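Side-chain contacts in 2-hydroxyisobutanoyl-CoA mutase large subunit (Aquincola tertiaricarbonis, PDB 4R3U), which forms the large, substrate-binding subunit of a cobalamin-dependent mutase that interconverts 2-hydroxyisobutyryl-CoA and (S)-3-hydroxybutyryl-CoA: residues E430-I433 with F434-L437; T543-L546 with V547-G550. All coordinates share one frame; numbering follows the deposited sequence.

How the contacts relate
Contacts 1 and 2 are both short helical stretches, each a set of i to i+4 backbone bonds with a lysine-glutamate pair three residues apart at the surface and apolar groups facing other helices. They lie on opposite sides of the chain's centre, with their own centres 44 Å apart and their nearest atoms about 31 Å apart, so neither touches the other. Contact 1, on helix 420-442, is remote from the annotated sites. Contact 2, at the end of helix 540-549, comes closer: the side chain of T543 is about 11 Å from that of V208, a residue that binds (3S)-3-hydroxybutanoyl-CoA.

Contact 1 of 2, residues E430-I433 with F434-L437; sequences EKKI and FEIL
Residues E430-I433 and F434-L437 make a local, i to i+4 contact within helix 420-442, which packs on helices 306-327 and 264-283 of this TIM-barrel subunit. Backbone bonds set the spacing: F434 N donates to E430 O at 2.9 Å, and L437 N reaches I433 O in a nearly straight bond of 3.0 Å.

On the side facing helix 306-327, E430 and F434 approach at a slant. The CG methylene of E430 lies 3.7 Å from CE2 of the ring, while OE1 sits at the ring edge, in its plane, 3.8 Å from the same CE2; carboxylate and ring planes are turned 62° apart. The buried carboxylate is probably kept charged by K322 and R318 of helix 306-327, which form salt bridges to its two oxygens. F434 suits the next turn, since the CD2-CE2 side of its ring lies against the CG methylene of the glutamate, and the ring also meets C319 and I323. One turn along from I433, L437 points the same way, and its CD1 lies 4.0 Å from I433 CG2. I433 and I436 add branched bulk against L265 of helix 264-283.

The more exposed pair is K432 and E435, running side by side. Bent at chi2 (-77°), the lysine chain rises outward from the helix, and E435 leans back beside it, so that NZ meets the syn lone pair of E435 OE1 at 3.2 Å. An alanine in place of K432 would probably leave the E435 carboxylate without this cation, free to turn, and uncover part of L265. The lysine stem thus rests on L265 while its bridge lies nearer solvent: there one cation meets one carboxylate, i to i+3, whereas the buried carboxylate of E430 is met by two.

Contact 2 of 2, residues T543-L546 with V547-G550; sequences TIEL and VKAG
A549 N donates to E545 O at 2.9 Å, the shortest hydrogen bond of this C-terminal part of helix 540-549, which ends in a Schellman motif. V547 N to T543 O, 3.0 Å and almost straight at 175°, belongs to the same i to i+4 series; the K548 N bond to I544 O is longer, at 3.3 Å. G550 then leaves the helix with a positive phi of 104°. A CB there would collide with the carbonyl oxygen of A549, which explains the glycine; G550 O takes a hydrogen bond from R516.

The side chains sort by what they face. T543 is a small polar residue whose hydroxyl bonds back through OG1 to the carbonyl oxygen of L539, just before the helix, while its flank meets helices 183-196, 518-532 and 553-564. L546 fills the space towards M524 and I556, and V547 also leans on I556. The short, branched valine fits beside the backbone: its CG2, set between the backbone N and the carbonyl carbon, lies 3.3 Å from I544 O. A549, carrying a single methyl, fits where the turn closes against V521.

K548 stretches back along I544, the two side chains pointing the same way, with the lysine CD 4.2 Å from I544 CG2, so part of its hydrocarbon chain lies along I544 and A192, while its amine goes on to a salt bridge with E195 of helix 183-196. E545, bent at chi2 (-50°), crosses the lysine obliquely and brings a second carboxylate to the amine, at longer range. The salt bridge between E545 and K548 is long: OE2 of E545 stands 3.7 Å from NZ of K548, and just as far from its CD.

Contact 1 of 2, residues E430-I433 with F434-L437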
ATOM      1  N   GLU A 430     -13.288  -5.954  22.301  1.00 31.62           N
ATOM      2  CA  GLU A 430     -13.961  -7.092  22.935  1.00 31.58           C
ATOM      3  C   GLU A 430     -14.965  -6.635  24.014  1.00 37.33           C
ATOM      4  O   GLU A 430     -16.157  -6.914  23.910  1.00 35.33           O
ATOM      5  CB  GLU A 430     -12.912  -8.042  23.531  1.00 33.06           C
ATOM      6  CG  GLU A 430     -13.520  -9.322  24.075  1.00 42.69           C
ATOM      7  CD  GLU A 430     -12.686 -10.097  25.069  1.00 51.18           C
ATOM      8  OE1 GLU A 430     -13.159 -11.161  25.527  1.00 52.89           O
ATOM      9  OE2 GLU A 430     -11.594  -9.613  25.443  1.00 41.12           O
ATOM     10  N   LYS A 431     -14.470  -5.888  25.015  1.00 36.73           N
ATOM     11  CA  LYS A 431     -15.252  -5.348  26.116  1.00 37.57           C
ATOM     12  C   LYS A 431     -16.374  -4.424  25.618  1.00 40.01           C
ATOM     13  O   LYS A 431     -17.521  -4.585  26.042  1.00 40.97           O
ATOM     14  CB  LYS A 431     -14.342  -4.658  27.145  1.00 41.38           C
ATOM     15  CG  LYS A 431     -13.414  -5.642  27.862  1.00 63.87           C
ATOM     16  CD  LYS A 431     -12.318  -4.952  28.668  1.00 80.68           C
ATOM     17  CE  LYS A 431     -11.433  -5.929  29.417  1.00 89.59           C
ATOM     18  NZ  LYS A 431     -10.238  -5.267  30.020  1.00 88.35           N
ATOM     19  N   LYS A 432     -16.055  -3.499  24.691  1.00 33.84           N
ATOM     20  CA  LYS A 432     -17.028  -2.554  24.120  1.00 31.73           C
ATOM     21  C   LYS A 432     -18.083  -3.267  23.307  1.00 32.01           C
ATOM     22  O   LYS A 432     -19.252  -2.879  23.375  1.00 30.50           O
ATOM     23  CB  LYS A 432     -16.349  -1.426  23.327  1.00 32.64           C
ATOM     24  CG  LYS A 432     -15.555  -0.418  24.166  1.00 39.97           C
ATOM     25  CD  LYS A 432     -16.413   0.605  24.900  1.00 46.39           C
ATOM     26  CE  LYS A 432     -15.642   1.210  26.054  1.00 60.90           C
ATOM     27  NZ  LYS A 432     -16.536   1.886  27.036  1.00 70.77           N
ATOM     28  N   ILE A 433     -17.693  -4.358  22.598  1.00 28.17           N
ATOM     29  CA  ILE A 433     -18.616  -5.218  21.830  1.00 27.58           C
ATOM     30  C   ILE A 433     -19.584  -5.920  22.793  1.00 31.88           C
ATOM     31  O   ILE A 433     -20.792  -5.865  22.573  1.00 32.00           O
ATOM     32  CB  ILE A 433     -17.865  -6.246  20.932  1.00 29.94           C
ATOM     33  CG1 ILE A 433     -17.298  -5.590  19.642  1.00 27.21           C
ATOM     34  CG2 ILE A 433     -18.730  -7.490  20.602  1.00 32.08           C
ATOM     35  CD1 ILE A 433     -15.986  -6.309  19.085  1.00 19.93           C
ATOM     36  N   PHE A 434     -19.056  -6.568  23.858  1.00 28.60           N
ATOM     37  CA  PHE A 434     -19.903  -7.283  24.817  1.00 29.83           C
ATOM     38  C   PHE A 434     -20.917  -6.386  25.516  1.00 37.46           C
ATOM     39  O   PHE A 434     -22.074  -6.782  25.688  1.00 39.75           O
ATOM     40  CB  PHE A 434     -19.083  -8.132  25.801  1.00 31.13           C
ATOM     41  CG  PHE A 434     -18.610  -9.422  25.191  1.00 31.35           C
ATOM     42  CD1 PHE A 434     -19.508 -10.300  24.598  1.00 34.33           C
ATOM     43  CD2 PHE A 434     -17.264  -9.768  25.217  1.00 32.41           C
ATOM     44  CE1 PHE A 434     -19.061 -11.479  24.005  1.00 35.20           C
ATOM     45  CE2 PHE A 434     -16.818 -10.947  24.615  1.00 33.93           C
ATOM     46  CZ  PHE A 434     -17.714 -11.795  24.023  1.00 31.70           C
ATOM     47  N   GLU A 435     -20.479  -5.166  25.856  1.00 32.56           N
ATOM     48  CA  GLU A 435     -21.210  -4.070  26.465  1.00 33.06           C
ATOM     49  C   GLU A 435     -22.402  -3.688  25.547  1.00 37.61           C
ATOM     50  O   GLU A 435     -23.502  -3.509  26.050  1.00 40.83           O
ATOM     51  CB  GLU A 435     -20.212  -2.914  26.577  1.00 34.77           C
ATOM     52  CG  GLU A 435     -20.377  -1.946  27.718  1.00 50.12           C
ATOM     53  CD  GLU A 435     -19.128  -1.103  27.857  1.00 65.17           C
ATOM     54  OE1 GLU A 435     -19.045  -0.048  27.189  1.00 53.91           O
ATOM     55  OE2 GLU A 435     -18.202  -1.529  28.588  1.00 54.95           O
ATOM     56  N   ILE A 436     -22.197  -3.618  24.207  1.00 31.61           N
ATOM     57  CA  ILE A 436     -23.259  -3.327  23.237  1.00 31.05           C
ATOM     58  C   ILE A 436     -24.249  -4.487  23.134  1.00 36.33           C
ATOM     59  O   ILE A 436     -25.462  -4.271  23.209  1.00 37.05           O
ATOM     60  CB  ILE A 436     -22.714  -2.901  21.848  1.00 32.51           C
ATOM     61  CG1 ILE A 436     -21.920  -1.556  21.926  1.00 32.23           C
ATOM     62  CG2 ILE A 436     -23.839  -2.886  20.763  1.00 31.01           C
ATOM     63  CD1 ILE A 436     -21.512  -0.935  20.503  1.00 37.34           C
ATOM     64  N   LEU A 437     -23.722  -5.714  22.975  1.00 33.59           N
ATOM     65  CA  LEU A 437     -24.493  -6.963  22.894  1.00 34.46           C
ATOM     66  C   LEU A 437     -25.429  -7.148  24.113  1.00 39.94           C
ATOM     67  O   LEU A 437     -26.536  -7.679  23.971  1.00 40.41           O
ATOM     68  CB  LEU A 437     -23.542  -8.173  22.775  1.00 34.28           C
ATOM     69  CG  LEU A 437     -22.851  -8.387  21.429  1.00 37.38           C
ATOM     70  CD1 LEU A 437     -21.964  -9.599  21.495  1.00 36.85           C
ATOM     71  CD2 LEU A 437     -23.864  -8.570  20.311  1.00 38.29           C
TER

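Contact 2 of 2, residues T543-L546 with V547-G550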
ATOM      1  N   THR A 543     -38.734 -25.053  -3.867  1.00 36.08           N
ATOM      2  CA  THR A 543     -38.175 -23.951  -4.658  1.00 34.52           C
ATOM      3  C   THR A 543     -37.188 -24.558  -5.696  1.00 42.77           C
ATOM      4  O   THR A 543     -37.138 -24.070  -6.832  1.00 43.98           O
ATOM      5  CB  THR A 543     -37.519 -22.874  -3.779  1.00 35.91           C
ATOM      6  OG1 THR A 543     -38.370 -22.537  -2.691  1.00 32.95           O
ATOM      7  CG2 THR A 543     -37.189 -21.603  -4.557  1.00 32.98           C
ATOM      8  N   ILE A 544     -36.448 -25.643  -5.320  1.00 39.82           N
ATOM      9  CA  ILE A 544     -35.556 -26.379  -6.236  1.00 38.88           C
ATOM     10  C   ILE A 544     -36.403 -26.979  -7.390  1.00 42.44           C
ATOM     11  O   ILE A 544     -36.038 -26.807  -8.555  1.00 42.36           O
ATOM     12  CB  ILE A 544     -34.616 -27.430  -5.534  1.00 41.93           C
ATOM     13  CG1 ILE A 544     -33.704 -26.767  -4.476  1.00 40.52           C
ATOM     14  CG2 ILE A 544     -33.739 -28.173  -6.559  1.00 42.99           C
ATOM     15  CD1 ILE A 544     -33.170 -27.718  -3.396  1.00 33.94           C
ATOM     16  N   GLU A 545     -37.565 -27.595  -7.077  1.00 38.59           N
ATOM     17  CA  GLU A 545     -38.454 -28.156  -8.100  1.00 39.13           C
ATOM     18  C   GLU A 545     -39.063 -27.088  -9.009  1.00 42.07           C
ATOM     19  O   GLU A 545     -39.132 -27.268 -10.232  1.00 43.07           O
ATOM     20  CB  GLU A 545     -39.525 -29.048  -7.476  1.00 42.58           C
ATOM     21  CG  GLU A 545     -38.998 -30.416  -7.058  1.00 57.91           C
ATOM     22  CD  GLU A 545     -38.200 -31.159  -8.117  1.00 84.04           C
ATOM     23  OE1 GLU A 545     -38.763 -31.414  -9.206  1.00 85.62           O
ATOM     24  OE2 GLU A 545     -36.993 -31.421  -7.886  1.00 72.66           O
ATOM     25  N   LEU A 546     -39.413 -25.948  -8.417  1.00 36.32           N
ATOM     26  CA  LEU A 546     -39.979 -24.803  -9.118  1.00 35.58           C
ATOM     27  C   LEU A 546     -39.040 -24.223 -10.179  1.00 39.65           C
ATOM     28  O   LEU A 546     -39.422 -24.163 -11.350  1.00 41.06           O
ATOM     29  CB  LEU A 546     -40.400 -23.716  -8.120  1.00 34.13           C
ATOM     30  CG  LEU A 546     -41.803 -23.862  -7.514  1.00 38.23           C
ATOM     31  CD1 LEU A 546     -41.921 -23.040  -6.241  1.00 36.68           C
ATOM     32  CD2 LEU A 546     -42.887 -23.481  -8.527  1.00 37.71           C
ATOM     33  N   VAL A 547     -37.832 -23.793  -9.776  1.00 33.48           N
ATOM     34  CA  VAL A 547     -36.788 -23.259 -10.683  1.00 31.78           C
ATOM     35  C   VAL A 547     -36.474 -24.237 -11.854  1.00 39.33           C
ATOM     36  O   VAL A 547     -36.393 -23.801 -13.015  1.00 39.80           O
ATOM     37  CB  VAL A 547     -35.517 -22.730  -9.953  1.00 31.61           C
ATOM     38  CG1 VAL A 547     -35.885 -21.663  -8.924  1.00 29.67           C
ATOM     39  CG2 VAL A 547     -34.698 -23.847  -9.313  1.00 31.60           C
ATOM     40  N   LYS A 548     -36.409 -25.566 -11.539  1.00 35.90           N
ATOM     41  CA  LYS A 548     -36.201 -26.658 -12.494  1.00 37.02           C
ATOM     42  C   LYS A 548     -37.332 -26.666 -13.507  1.00 45.55           C
ATOM     43  O   LYS A 548     -37.078 -26.797 -14.712  1.00 47.17           O
ATOM     44  CB  LYS A 548     -36.160 -28.022 -11.776  1.00 38.27           C
ATOM     45  CG  LYS A 548     -34.784 -28.425 -11.301  1.00 41.87           C
ATOM     46  CD  LYS A 548     -34.834 -29.579 -10.332  1.00 51.69           C
ATOM     47  CE  LYS A 548     -33.497 -30.279 -10.217  1.00 62.48           C
ATOM     48  NZ  LYS A 548     -33.581 -31.487  -9.342  1.00 69.02           N
ATOM     49  N   ALA A 549     -38.585 -26.514 -13.012  1.00 42.40           N
ATOM     50  CA  ALA A 549     -39.795 -26.558 -13.820  1.00 43.58           C
ATOM     51  C   ALA A 549     -39.982 -25.351 -14.769  1.00 48.41           C
ATOM     52  O   ALA A 549     -40.853 -25.380 -15.645  1.00 51.30           O
ATOM     53  CB  ALA A 549     -41.006 -26.760 -12.917  1.00 44.94           C
ATOM     54  N   GLY A 550     -39.150 -24.335 -14.603  1.00 43.29           N
ATOM     55  CA  GLY A 550     -39.184 -23.122 -15.413  1.00 42.48           C
ATOM     56  C   GLY A 550     -39.786 -21.903 -14.733  1.00 44.11           C
ATOM     57  O   GLY A 550     -40.088 -20.911 -15.407  1.00 41.54           O
TER